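Local coordinates for protein putative HTH-type transcriptional regulator PH0061 (Pyrococcus horikoshii, PDB 2DBB) that probably binds specific DNA sequences through a helix-turn-helix domain and regulates transcription, at residues A70-K75 with E135-I140; D61-G66 with L113-K118; E93-V98 with I107-L112. All coordinates share one frame; numbering follows the deposited sequence.

In the fold
All three contacts gather around one antiparallel four-stranded sheet with helices on one face and the second subunit on the other. Contact 1 is partly buried and joins strand 67-76 to strand 134-148, the outermost strand on that side. Contact 3 is the most buried and pairs the hairpin strands 95-102 and 107-114. Strands 67-76 and 107-114 are neighbours, so contacts 1 and 3 lie about 11 Å apart, centre to centre. Contact 2 is a surface contact at the end of strand 107-114, where A70 of contact 1 packs on L113. Contacts 1 and 3 combine backbone ladders with aliphatic packing, whereas contact 2 rests on one backbone hydrogen bond and one salt bridge.

Contact 1 of 3, residues A70-K75 with E135-I140; sequences AIVLIK and ENVEVI
This contact is an antiparallel beta ladder in the four-stranded sheet of an AsnC-family regulator. It joins strand 67-76 to the outermost strand 134-148. I71, L73 and K75 form hydrogen-bonded pairs with I140, E138 and N136. The bond from L73 N to E138 O is 2.8 Å long and nearly straight at 175°.

V72, I74, V137 and V139 share the face covered by helix 117-129, where V72 meets F127 and V139 meets I124. V72 and V137 each hold CG1 anti to the backbone N. They lie side by side, with the two CG1 atoms 4.0 Å apart.

On the other face L73 crosses obliquely over its neighbours. Its CD1 reaches E138 CB at 4.0 Å and I140 CG1 at 4.1 Å. E138 bends at chi2, so its carboxylate turns away from strand 67-76. I71 and I140 pack on I108 of the second subunit, so this face lies at the dimer interface.

The ladder ends in a classic beta bulge, with E135 and N136 both opposite K75. K75 O takes E135 N at 2.9 Å, nearly along the C=O axis, and N136 N in a weak bond at 3.3 Å.

Contact 2 of 3, residues D61-G66 with L113-K118; sequences DIDKLG and LPKDIK
A type I beta turn from D63 to G66 brings G66 O to the backbone of K115, whose N donates to it at 3.0 Å. The donor stands above the carbonyl plane, 35° out of it, so the bond is not on a lone pair. Within the turn, G66 N returns to D63 O at 2.9 Å. At G66, phi 90° and psi 25° would press a side chain into L65 O, so glycine suits the position.

The CB of K115 points toward the turn. CG is anti to the backbone N, and the chain stays extended out to NZ. Its CB rests 3.3 Å from G66 O, beside the backbone bond. At the tip, NZ forms a salt bridge with D63 OD1 at 2.7 Å, meeting it from above the carboxylate plane. D63 also holds CG anti to its backbone N, and the two side chains cross obliquely. The turn is thus gripped at its last residue by backbone and at its first by charge. D61 OD1 accepts from K64 N in an Asx motif just before this grip.

The contact lies at the surface. The loop 61-66 links strand 53-60 to strand 67-76, while 113-118 leads from strand 107-114 into helix 117-129. D116 is the N-cap of that helix, and L113 packs between helix 117-129 and strand 67-76.

Contact 3 of 3, residues E93-V98 with I107-L112; sequences EYVKSV and IIVRLL
K96 places CG anti to its carbonyl carbon (chi1 -58°) and the chain bends at chi2, which lays it obliquely across L112. This is one end of the beta hairpin of strands 95-102 and 107-114, at a classic bulge where K96 and S97 both face R110. R110 O takes K96 N at 2.8 Å and S97 N in a weak, longer bond. R110 N donates back to S97 O, while L112 N meets Y94 O nearly along the C=O axis.

K96 CE lies 3.5 Å from L112 CB. NZ donates to E93 O at 2.9 Å and forms a salt bridge with E93 OE1. It also pairs with the terminal carboxylate of I151 of the second subunit. An alanine here would remove the chain beyond CB, and would probably loosen the cover over L112 and lose the charge pairing within the chain and across the dimer.

On the helix-covered face V95 and L111 lie side by side, with V95 CG2 3.6 Å from L111 CD2. The same CD2 meets the Y94 ring at its edge, and F127 covers this cluster.

S97 and V98 also pair with a strand of the second subunit, so the sheet runs on across the interface, and R110 NH1 reaches E99 of that subunit in a salt bridge. S97 OG, in the crowded position between N and carbonyl carbon, donates to one water at 2.5 Å, which donates to I108 O. A second water donates to S97 OG and accepts from R110 NE at 2.9 Å, in the guanidinium plane.

Contact 1 of 3, residues A70-K75 with E135-I140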
ATOM      1  N   ALA B  70      11.306   3.073  -1.216  1.00 25.25           N
ATOM      2  CA  ALA B  70      12.444   2.176  -1.195  1.00 24.73           C
ATOM      3  C   ALA B  70      11.865   0.897  -0.623  1.00 24.37           C
ATOM      4  O   ALA B  70      11.049   0.938   0.299  1.00 24.57           O
ATOM      5  CB  ALA B  70      13.549   2.708  -0.291  1.00 24.98           C
ATOM      6  N   ILE B  71      12.250  -0.233  -1.200  1.00 22.58           N
ATOM      7  CA  ILE B  71      11.779  -1.512  -0.712  1.00 22.56           C
ATOM      8  C   ILE B  71      13.012  -2.195  -0.151  1.00 21.02           C
ATOM      9  O   ILE B  71      14.052  -2.238  -0.805  1.00 20.96           O
ATOM     10  CB  ILE B  71      11.198  -2.394  -1.842  1.00 23.09           C
ATOM     11  CG1 ILE B  71       9.962  -1.727  -2.464  1.00 27.10           C
ATOM     12  CG2 ILE B  71      10.847  -3.761  -1.295  1.00 21.70           C
ATOM     13  CD1 ILE B  71       8.766  -1.635  -1.537  1.00 28.56           C
ATOM     14  N   VAL B  72      12.900  -2.697   1.072  1.00 19.79           N
ATOM     15  CA  VAL B  72      14.006  -3.397   1.706  1.00 20.78           C
ATOM     16  C   VAL B  72      13.641  -4.874   1.838  1.00 19.47           C
ATOM     17  O   VAL B  72      12.640  -5.242   2.459  1.00 19.72           O
ATOM     18  CB  VAL B  72      14.328  -2.787   3.084  1.00 20.81           C
ATOM     19  CG1 VAL B  72      15.484  -3.542   3.742  1.00 21.72           C
ATOM     20  CG2 VAL B  72      14.689  -1.321   2.910  1.00 18.28           C
ATOM     21  N   LEU B  73      14.454  -5.711   1.213  1.00 19.05           N
ATOM     22  CA  LEU B  73      14.255  -7.151   1.218  1.00 19.94           C
ATOM     23  C   LEU B  73      15.239  -7.737   2.225  1.00 20.04           C
ATOM     24  O   LEU B  73      16.452  -7.560   2.104  1.00 19.70           O
ATOM     25  CB  LEU B  73      14.528  -7.699  -0.185  1.00 20.19           C
ATOM     26  CG  LEU B  73      13.788  -6.949  -1.306  1.00 18.26           C
ATOM     27  CD1 LEU B  73      14.365  -7.347  -2.658  1.00 18.82           C
ATOM     28  CD2 LEU B  73      12.303  -7.258  -1.238  1.00 20.17           C
ATOM     29  N   ILE B  74      14.714  -8.435   3.219  1.00 20.98           N
ATOM     30  CA  ILE B  74      15.567  -8.997   4.255  1.00 21.87           C
ATOM     31  C   ILE B  74      15.496 -10.506   4.383  1.00 22.09           C
ATOM     32  O   ILE B  74      14.417 -11.092   4.362  1.00 22.12           O
ATOM     33  CB  ILE B  74      15.209  -8.401   5.639  1.00 21.76           C
ATOM     34  CG1 ILE B  74      15.304  -6.876   5.600  1.00 19.72           C
ATOM     35  CG2 ILE B  74      16.130  -8.977   6.706  1.00 22.49           C
ATOM     36  CD1 ILE B  74      14.612  -6.172   6.787  1.00 17.22           C
ATOM     37  N   LYS B  75      16.662 -11.130   4.516  1.00 24.97           N
ATOM     38  CA  LYS B  75      16.746 -12.567   4.730  1.00 27.95           C
ATOM     39  C   LYS B  75      17.378 -12.741   6.114  1.00 29.93           C
ATOM     40  O   LYS B  75      18.521 -12.354   6.326  1.00 27.19           O
ATOM     41  CB  LYS B  75      17.624 -13.242   3.676  1.00 30.31           C
ATOM     42  CG  LYS B  75      17.594 -14.765   3.769  1.00 35.08           C
ATOM     43  CD  LYS B  75      16.162 -15.268   3.632  1.00 41.76           C
ATOM     44  CE  LYS B  75      16.038 -16.775   3.826  1.00 45.58           C
ATOM     45  NZ  LYS B  75      14.605 -17.209   3.699  1.00 45.96           N
ATOM     46  N   GLU B 135      21.304 -12.158   7.094  1.00 30.63           N
ATOM     47  CA  GLU B 135      22.220 -12.808   6.171  1.00 30.51           C
ATOM     48  C   GLU B 135      22.296 -11.973   4.892  1.00 28.56           C
ATOM     49  O   GLU B 135      23.364 -11.799   4.309  1.00 25.85           O
ATOM     50  CB  GLU B 135      21.728 -14.222   5.851  1.00 33.68           C
ATOM     51  CG  GLU B 135      22.422 -14.899   4.660  1.00 42.02           C
ATOM     52  CD  GLU B 135      23.884 -15.240   4.916  1.00 46.48           C
ATOM     53  OE1 GLU B 135      24.573 -15.682   3.964  1.00 47.77           O
ATOM     54  OE2 GLU B 135      24.346 -15.074   6.067  1.00 50.43           O
ATOM     55  N   ASN B 136      21.155 -11.440   4.471  1.00 26.56           N
ATOM     56  CA  ASN B 136      21.101 -10.638   3.259  1.00 24.83           C
ATOM     57  C   ASN B 136      20.096  -9.501   3.360  1.00 20.61           C
ATOM     58  O   ASN B 136      18.982  -9.686   3.841  1.00 17.05           O
ATOM     59  CB  ASN B 136      20.739 -11.524   2.059  1.00 27.36           C
ATOM     60  CG  ASN B 136      21.914 -12.342   1.559  1.00 32.22           C
ATOM     61  OD1 ASN B 136      22.759 -11.854   0.802  1.00 35.58           O
ATOM     62  ND2 ASN B 136      21.978 -13.594   1.985  1.00 36.87           N
ATOM     63  N   VAL B 137      20.511  -8.326   2.896  1.00 18.38           N
ATOM     64  CA  VAL B 137      19.661  -7.149   2.881  1.00 22.60           C
ATOM     65  C   VAL B 137      19.798  -6.494   1.506  1.00 24.12           C
ATOM     66  O   VAL B 137      20.897  -6.149   1.085  1.00 28.01           O
ATOM     67  CB  VAL B 137      20.076  -6.120   3.952  1.00 22.42           C
ATOM     68  CG1 VAL B 137      19.222  -4.865   3.818  1.00 22.17           C
ATOM     69  CG2 VAL B 137      19.909  -6.720   5.341  1.00 23.64           C
ATOM     70  N   GLU B 138      18.681  -6.341   0.806  1.00 24.14           N
ATOM     71  CA  GLU B 138      18.681  -5.717  -0.513  1.00 22.36           C
ATOM     72  C   GLU B 138      17.801  -4.481  -0.464  1.00 21.62           C
ATOM     73  O   GLU B 138      16.652  -4.556  -0.045  1.00 19.28           O
ATOM     74  CB  GLU B 138      18.104  -6.662  -1.567  1.00 26.39           C
ATOM     75  CG  GLU B 138      18.935  -7.878  -1.885  1.00 31.95           C
ATOM     76  CD  GLU B 138      20.256  -7.525  -2.529  1.00 36.11           C
ATOM     77  OE1 GLU B 138      20.397  -6.390  -3.049  1.00 37.08           O
ATOM     78  OE2 GLU B 138      21.152  -8.397  -2.526  1.00 40.34           O
ATOM     79  N   VAL B 139      18.344  -3.343  -0.877  1.00 20.59           N
ATOM     80  CA  VAL B 139      17.566  -2.115  -0.907  1.00 23.89           C
ATOM     81  C   VAL B 139      17.244  -1.787  -2.364  1.00 24.74           C
ATOM     82  O   VAL B 139      18.148  -1.683  -3.199  1.00 25.36           O
ATOM     83  CB  VAL B 139      18.334  -0.919  -0.312  1.00 23.22           C
ATOM     84  CG1 VAL B 139      17.489   0.347  -0.432  1.00 23.84           C
ATOM     85  CG2 VAL B 139      18.684  -1.191   1.151  1.00 26.27           C
ATOM     86  N   ILE B 140      15.957  -1.648  -2.670  1.00 24.48           N
ATOM     87  CA  ILE B 140      15.536  -1.302  -4.026  1.00 22.85           C
ATOM     88  C   ILE B 140      14.959   0.108  -4.005  1.00 21.72           C
ATOM     89  O   ILE B 140      13.960   0.361  -3.334  1.00 22.16           O
ATOM     90  CB  ILE B 140      14.425  -2.239  -4.558  1.00 22.83           C
ATOM     91  CG1 ILE B 140      14.831  -3.707  -4.398  1.00 21.37           C
ATOM     92  CG2 ILE B 140      14.139  -1.910  -6.022  1.00 21.89           C
ATOM     93  CD1 ILE B 140      16.086  -4.084  -5.153  1.00 23.60           C
TER

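Contact 2 of 3, residues D61-G66 with L113-K118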
ATOM      1  N   ASP B  61       0.300  10.894  -4.638  1.00 35.50           N
ATOM      2  CA  ASP B  61       1.336  10.730  -5.643  1.00 34.37           C
ATOM      3  C   ASP B  61       2.546  11.180  -4.829  1.00 32.38           C
ATOM      4  O   ASP B  61       2.774  12.378  -4.666  1.00 29.90           O
ATOM      5  CB  ASP B  61       1.104  11.673  -6.823  1.00 36.60           C
ATOM      6  CG  ASP B  61       2.101  11.447  -7.940  1.00 40.91           C
ATOM      7  OD1 ASP B  61       3.318  11.447  -7.652  1.00 41.58           O
ATOM      8  OD2 ASP B  61       1.673  11.267  -9.101  1.00 44.57           O
ATOM      9  N   ILE B  62       3.299  10.225  -4.288  1.00 31.07           N
ATOM     10  CA  ILE B  62       4.445  10.561  -3.441  1.00 29.58           C
ATOM     11  C   ILE B  62       5.526  11.395  -4.126  1.00 29.33           C
ATOM     12  O   ILE B  62       6.233  12.159  -3.466  1.00 26.37           O
ATOM     13  CB  ILE B  62       5.097   9.293  -2.832  1.00 29.67           C
ATOM     14  CG1 ILE B  62       5.826   8.503  -3.913  1.00 29.66           C
ATOM     15  CG2 ILE B  62       4.033   8.422  -2.181  1.00 29.41           C
ATOM     16  CD1 ILE B  62       6.738   7.431  -3.365  1.00 30.52           C
ATOM     17  N   ASP B  63       5.660  11.252  -5.441  1.00 30.30           N
ATOM     18  CA  ASP B  63       6.660  12.026  -6.160  1.00 33.09           C
ATOM     19  C   ASP B  63       6.301  13.506  -6.053  1.00 34.02           C
ATOM     20  O   ASP B  63       7.159  14.338  -5.757  1.00 34.35           O
ATOM     21  CB  ASP B  63       6.717  11.617  -7.631  1.00 36.89           C
ATOM     22  CG  ASP B  63       7.875  12.266  -8.367  1.00 40.39           C
ATOM     23  OD1 ASP B  63       9.037  11.882  -8.113  1.00 41.79           O
ATOM     24  OD2 ASP B  63       7.627  13.170  -9.192  1.00 44.84           O
ATOM     25  N   LYS B  64       5.027  13.828  -6.273  1.00 33.07           N
ATOM     26  CA  LYS B  64       4.573  15.216  -6.195  1.00 31.04           C
ATOM     27  C   LYS B  64       4.694  15.772  -4.779  1.00 31.38           C
ATOM     28  O   LYS B  64       4.721  16.985  -4.592  1.00 32.06           O
ATOM     29  CB  LYS B  64       3.125  15.340  -6.664  1.00 30.24           C
ATOM     30  CG  LYS B  64       2.897  14.946  -8.112  1.00 30.39           C
ATOM     31  CD  LYS B  64       1.439  15.183  -8.489  1.00 34.64           C
ATOM     32  CE  LYS B  64       1.099  14.603  -9.852  1.00 35.62           C
ATOM     33  NZ  LYS B  64       1.901  15.213 -10.939  1.00 33.22           N
ATOM     34  N   LEU B  65       4.756  14.892  -3.782  1.00 29.95           N
ATOM     35  CA  LEU B  65       4.896  15.336  -2.394  1.00 28.31           C
ATOM     36  C   LEU B  65       6.362  15.503  -2.037  1.00 27.93           C
ATOM     37  O   LEU B  65       6.682  15.956  -0.942  1.00 30.56           O
ATOM     38  CB  LEU B  65       4.271  14.334  -1.419  1.00 28.51           C
ATOM     39  CG  LEU B  65       2.747  14.227  -1.341  1.00 29.38           C
ATOM     40  CD1 LEU B  65       2.373  13.166  -0.305  1.00 29.06           C
ATOM     41  CD2 LEU B  65       2.153  15.581  -0.967  1.00 28.39           C
ATOM     42  N   GLY B  66       7.250  15.116  -2.951  1.00 27.28           N
ATOM     43  CA  GLY B  66       8.671  15.246  -2.695  1.00 25.94           C
ATOM     44  C   GLY B  66       9.290  14.031  -2.029  1.00 26.56           C
ATOM     45  O   GLY B  66      10.325  14.142  -1.370  1.00 25.38           O
ATOM     46  N   LEU B 113      10.914   7.738   1.731  1.00 25.66           N
ATOM     47  CA  LEU B 113      12.116   8.548   1.909  1.00 25.71           C
ATOM     48  C   LEU B 113      12.023   9.888   1.200  1.00 27.69           C
ATOM     49  O   LEU B 113      11.170  10.086   0.329  1.00 27.46           O
ATOM     50  CB  LEU B 113      13.340   7.807   1.354  1.00 25.29           C
ATOM     51  CG  LEU B 113      13.570   6.355   1.763  1.00 22.70           C
ATOM     52  CD1 LEU B 113      14.648   5.756   0.882  1.00 25.47           C
ATOM     53  CD2 LEU B 113      13.949   6.272   3.228  1.00 22.16           C
ATOM     54  N   PRO B 114      12.905  10.832   1.567  1.00 29.23           N
ATOM     55  CA  PRO B 114      12.910  12.151   0.937  1.00 31.40           C
ATOM     56  C   PRO B 114      13.418  11.927  -0.481  1.00 34.91           C
ATOM     57  O   PRO B 114      14.288  11.082  -0.699  1.00 36.01           O
ATOM     58  CB  PRO B 114      13.914  12.936   1.778  1.00 33.51           C
ATOM     59  CG  PRO B 114      13.870  12.246   3.106  1.00 31.26           C
ATOM     60  CD  PRO B 114      13.816  10.803   2.724  1.00 30.47           C
ATOM     61  N   LYS B 115      12.880  12.669  -1.441  1.00 37.64           N
ATOM     62  CA  LYS B 115      13.298  12.510  -2.825  1.00 40.85           C
ATOM     63  C   LYS B 115      14.774  12.872  -3.022  1.00 42.61           C
ATOM     64  O   LYS B 115      15.417  12.392  -3.957  1.00 42.44           O
ATOM     65  CB  LYS B 115      12.413  13.360  -3.739  1.00 41.70           C
ATOM     66  CG  LYS B 115      12.482  12.936  -5.188  1.00 45.23           C
ATOM     67  CD  LYS B 115      11.488  13.685  -6.056  1.00 46.44           C
ATOM     68  CE  LYS B 115      11.621  13.245  -7.507  1.00 47.61           C
ATOM     69  NZ  LYS B 115      10.710  13.995  -8.419  1.00 50.71           N
ATOM     70  N   ASP B 116      15.309  13.711  -2.138  1.00 44.16           N
ATOM     71  CA  ASP B 116      16.714  14.122  -2.215  1.00 47.06           C
ATOM     72  C   ASP B 116      17.639  12.923  -1.977  1.00 47.09           C
ATOM     73  O   ASP B 116      17.602  12.302  -0.911  1.00 46.37           O
ATOM     74  CB  ASP B 116      17.006  15.206  -1.169  1.00 49.18           C
ATOM     75  CG  ASP B 116      18.456  15.672  -1.190  1.00 52.31           C
ATOM     76  OD1 ASP B 116      18.860  16.413  -0.264  1.00 51.56           O
ATOM     77  OD2 ASP B 116      19.192  15.303  -2.132  1.00 53.40           O
ATOM     78  N   ILE B 117      18.475  12.618  -2.966  1.00 48.50           N
ATOM     79  CA  ILE B 117      19.401  11.488  -2.900  1.00 49.65           C
ATOM     80  C   ILE B 117      20.298  11.425  -1.663  1.00 49.58           C
ATOM     81  O   ILE B 117      20.511  10.347  -1.107  1.00 49.36           O
ATOM     82  CB  ILE B 117      20.305  11.443  -4.149  1.00 50.78           C
ATOM     83  CG1 ILE B 117      19.441  11.444  -5.413  1.00 52.55           C
ATOM     84  CG2 ILE B 117      21.177  10.192  -4.120  1.00 50.26           C
ATOM     85  CD1 ILE B 117      18.432  10.305  -5.479  1.00 52.69           C
ATOM     86  N   LYS B 118      20.832  12.566  -1.239  1.00 49.81           N
ATOM     87  CA  LYS B 118      21.703  12.595  -0.062  1.00 49.35           C
ATOM     88  C   LYS B 118      20.920  12.380   1.229  1.00 46.70           C
ATOM     89  O   LYS B 118      21.388  11.697   2.142  1.00 46.37           O
ATOM     90  CB  LYS B 118      22.465  13.920   0.007  1.00 51.88           C
ATOM     91  CG  LYS B 118      23.503  14.093  -1.098  1.00 56.38           C
ATOM     92  CD  LYS B 118      24.616  13.047  -1.002  1.00 58.77           C
ATOM     93  CE  LYS B 118      25.425  13.209   0.282  1.00 60.28           C
ATOM     94  NZ  LYS B 118      26.498  12.181   0.410  1.00 60.63           N
TER

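Contact 3 of 3, residues E93-V98 with I107-L112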
ATOM      1  N   GLU B  93       8.341   5.761  11.989  1.00 28.33           N
ATOM      2  CA  GLU B  93       7.346   6.487  11.211  1.00 27.70           C
ATOM      3  C   GLU B  93       7.474   6.395   9.689  1.00 25.72           C
ATOM      4  O   GLU B  93       6.461   6.284   8.977  1.00 22.64           O
ATOM      5  CB  GLU B  93       7.330   7.961  11.635  1.00 28.46           C
ATOM      6  CG  GLU B  93       6.103   8.726  11.143  1.00 35.81           C
ATOM      7  CD  GLU B  93       6.198   9.151   9.682  1.00 38.17           C
ATOM      8  OE1 GLU B  93       5.139   9.383   9.058  1.00 40.75           O
ATOM      9  OE2 GLU B  93       7.328   9.268   9.163  1.00 40.79           O
ATOM     10  N   TYR B  94       8.702   6.434   9.185  1.00 24.34           N
ATOM     11  CA  TYR B  94       8.892   6.374   7.743  1.00 25.30           C
ATOM     12  C   TYR B  94       8.848   4.955   7.171  1.00 24.04           C
ATOM     13  O   TYR B  94       9.015   4.751   5.964  1.00 25.05           O
ATOM     14  CB  TYR B  94      10.185   7.097   7.354  1.00 23.13           C
ATOM     15  CG  TYR B  94      11.430   6.532   7.976  1.00 27.62           C
ATOM     16  CD1 TYR B  94      12.020   5.372   7.467  1.00 25.72           C
ATOM     17  CD2 TYR B  94      12.039   7.166   9.064  1.00 26.94           C
ATOM     18  CE1 TYR B  94      13.178   4.856   8.019  1.00 28.17           C
ATOM     19  CE2 TYR B  94      13.206   6.654   9.632  1.00 28.46           C
ATOM     20  CZ  TYR B  94      13.769   5.497   9.102  1.00 29.44           C
ATOM     21  OH  TYR B  94      14.915   4.964   9.652  1.00 29.94           O
ATOM     22  N   VAL B  95       8.622   3.980   8.046  1.00 23.85           N
ATOM     23  CA  VAL B  95       8.489   2.584   7.637  1.00 23.31           C
ATOM     24  C   VAL B  95       6.987   2.434   7.419  1.00 22.73           C
ATOM     25  O   VAL B  95       6.225   2.439   8.382  1.00 23.39           O
ATOM     26  CB  VAL B  95       8.943   1.613   8.762  1.00 22.24           C
ATOM     27  CG1 VAL B  95       8.519   0.198   8.434  1.00 22.17           C
ATOM     28  CG2 VAL B  95      10.455   1.679   8.935  1.00 18.88           C
ATOM     29  N   LYS B  96       6.566   2.313   6.161  1.00 23.37           N
ATOM     30  CA  LYS B  96       5.145   2.209   5.819  1.00 21.67           C
ATOM     31  C   LYS B  96       4.522   0.817   5.886  1.00 21.66           C
ATOM     32  O   LYS B  96       3.328   0.675   6.173  1.00 20.66           O
ATOM     33  CB  LYS B  96       4.905   2.822   4.434  1.00 22.80           C
ATOM     34  CG  LYS B  96       5.342   4.288   4.345  1.00 26.07           C
ATOM     35  CD  LYS B  96       4.852   5.063   5.560  1.00 26.20           C
ATOM     36  CE  LYS B  96       5.287   6.513   5.528  1.00 29.46           C
ATOM     37  NZ  LYS B  96       4.852   7.211   6.773  1.00 28.29           N
ATOM     38  N   SER B  97       5.307  -0.214   5.603  1.00 21.06           N
ATOM     39  CA  SER B  97       4.778  -1.565   5.678  1.00 20.69           C
ATOM     40  C   SER B  97       5.860  -2.555   6.044  1.00 20.60           C
ATOM     41  O   SER B  97       7.040  -2.353   5.748  1.00 19.02           O
ATOM     42  CB  SER B  97       4.109  -1.990   4.361  1.00 20.91           C
ATOM     43  OG  SER B  97       5.049  -2.267   3.344  1.00 24.00           O
ATOM     44  N   VAL B  98       5.436  -3.617   6.717  1.00 20.81           N
ATOM     45  CA  VAL B  98       6.324  -4.680   7.148  1.00 20.12           C
ATOM     46  C   VAL B  98       5.551  -5.971   6.977  1.00 20.06           C
ATOM     47  O   VAL B  98       4.425  -6.113   7.462  1.00 21.29           O
ATOM     48  CB  VAL B  98       6.743  -4.501   8.623  1.00 20.12           C
ATOM     49  CG1 VAL B  98       7.654  -5.649   9.051  1.00 20.77           C
ATOM     50  CG2 VAL B  98       7.472  -3.172   8.781  1.00 16.55           C
ATOM     51  N   ILE B 107      11.475 -11.084   5.150  1.00 20.36           N
ATOM     52  CA  ILE B 107      10.951  -9.812   5.627  1.00 22.10           C
ATOM     53  C   ILE B 107      11.002  -8.803   4.482  1.00 22.05           C
ATOM     54  O   ILE B 107      12.039  -8.622   3.837  1.00 22.11           O
ATOM     55  CB  ILE B 107      11.757  -9.267   6.837  1.00 22.27           C
ATOM     56  CG1 ILE B 107      11.732 -10.289   7.977  1.00 23.88           C
ATOM     57  CG2 ILE B 107      11.136  -7.963   7.337  1.00 23.85           C
ATOM     58  CD1 ILE B 107      12.654  -9.961   9.138  1.00 23.56           C
ATOM     59  N   ILE B 108       9.862  -8.174   4.225  1.00 21.49           N
ATOM     60  CA  ILE B 108       9.729  -7.183   3.166  1.00 21.28           C
ATOM     61  C   ILE B 108       9.270  -5.885   3.802  1.00 20.79           C
ATOM     62  O   ILE B 108       8.228  -5.849   4.449  1.00 20.16           O
ATOM     63  CB  ILE B 108       8.670  -7.602   2.119  1.00 22.48           C
ATOM     64  CG1 ILE B 108       9.008  -8.988   1.560  1.00 24.24           C
ATOM     65  CG2 ILE B 108       8.633  -6.574   0.981  1.00 22.39           C
ATOM     66  CD1 ILE B 108      10.352  -9.055   0.907  1.00 26.05           C
ATOM     67  N   VAL B 109      10.042  -4.823   3.590  1.00 20.65           N
ATOM     68  CA  VAL B 109       9.743  -3.526   4.174  1.00 20.79           C
ATOM     69  C   VAL B 109       9.656  -2.400   3.151  1.00 20.13           C
ATOM     70  O   VAL B 109      10.449  -2.332   2.225  1.00 22.10           O
ATOM     71  CB  VAL B 109      10.832  -3.131   5.195  1.00 19.63           C
ATOM     72  CG1 VAL B 109      10.484  -1.783   5.842  1.00 20.71           C
ATOM     73  CG2 VAL B 109      10.974  -4.221   6.244  1.00 20.83           C
ATOM     74  N   ARG B 110       8.681  -1.519   3.322  1.00 19.18           N
ATOM     75  CA  ARG B 110       8.565  -0.376   2.433  1.00 21.52           C
ATOM     76  C   ARG B 110       8.869   0.865   3.260  1.00 21.53           C
ATOM     77  O   ARG B 110       8.331   1.030   4.355  1.00 22.47           O
ATOM     78  CB  ARG B 110       7.159  -0.246   1.835  1.00 19.48           C
ATOM     79  CG  ARG B 110       6.999   1.029   1.000  1.00 21.73           C
ATOM     80  CD  ARG B 110       5.569   1.224   0.494  1.00 24.70           C
ATOM     81  NE  ARG B 110       5.170   0.206  -0.473  1.00 24.77           N
ATOM     82  CZ  ARG B 110       5.584   0.161  -1.738  1.00 30.13           C
ATOM     83  NH1 ARG B 110       6.416   1.085  -2.207  1.00 31.35           N
ATOM     84  NH2 ARG B 110       5.168  -0.813  -2.540  1.00 30.43           N
ATOM     85  N   LEU B 111       9.730   1.726   2.725  1.00 20.80           N
ATOM     86  CA  LEU B 111      10.114   2.972   3.370  1.00 20.82           C
ATOM     87  C   LEU B 111       9.704   4.163   2.508  1.00 22.85           C
ATOM     88  O   LEU B 111       9.754   4.095   1.275  1.00 21.64           O
ATOM     89  CB  LEU B 111      11.634   3.052   3.536  1.00 20.65           C
ATOM     90  CG  LEU B 111      12.420   1.914   4.179  1.00 21.94           C
ATOM     91  CD1 LEU B 111      13.909   2.247   4.111  1.00 20.49           C
ATOM     92  CD2 LEU B 111      11.962   1.715   5.619  1.00 21.30           C
ATOM     93  N   LEU B 112       9.294   5.247   3.162  1.00 23.14           N
ATOM     94  CA  LEU B 112       8.961   6.484   2.463  1.00 23.88           C
ATOM     95  C   LEU B 112      10.169   7.358   2.766  1.00 25.45           C
ATOM     96  O   LEU B 112      10.434   7.665   3.930  1.00 26.40           O
ATOM     97  CB  LEU B 112       7.699   7.143   3.031  1.00 23.75           C
ATOM     98  CG  LEU B 112       7.306   8.452   2.325  1.00 23.92           C
ATOM     99  CD1 LEU B 112       6.870   8.139   0.905  1.00 22.87           C
ATOM    100  CD2 LEU B 112       6.178   9.152   3.081  1.00 24.07           C
TER
HETATM  101  O   HOH W   1       6.028  -4.560   3.139  1.00 20.88           O
HETATM  102  O   HOH W   2       3.773  -1.822   1.011  1.00 26.55           O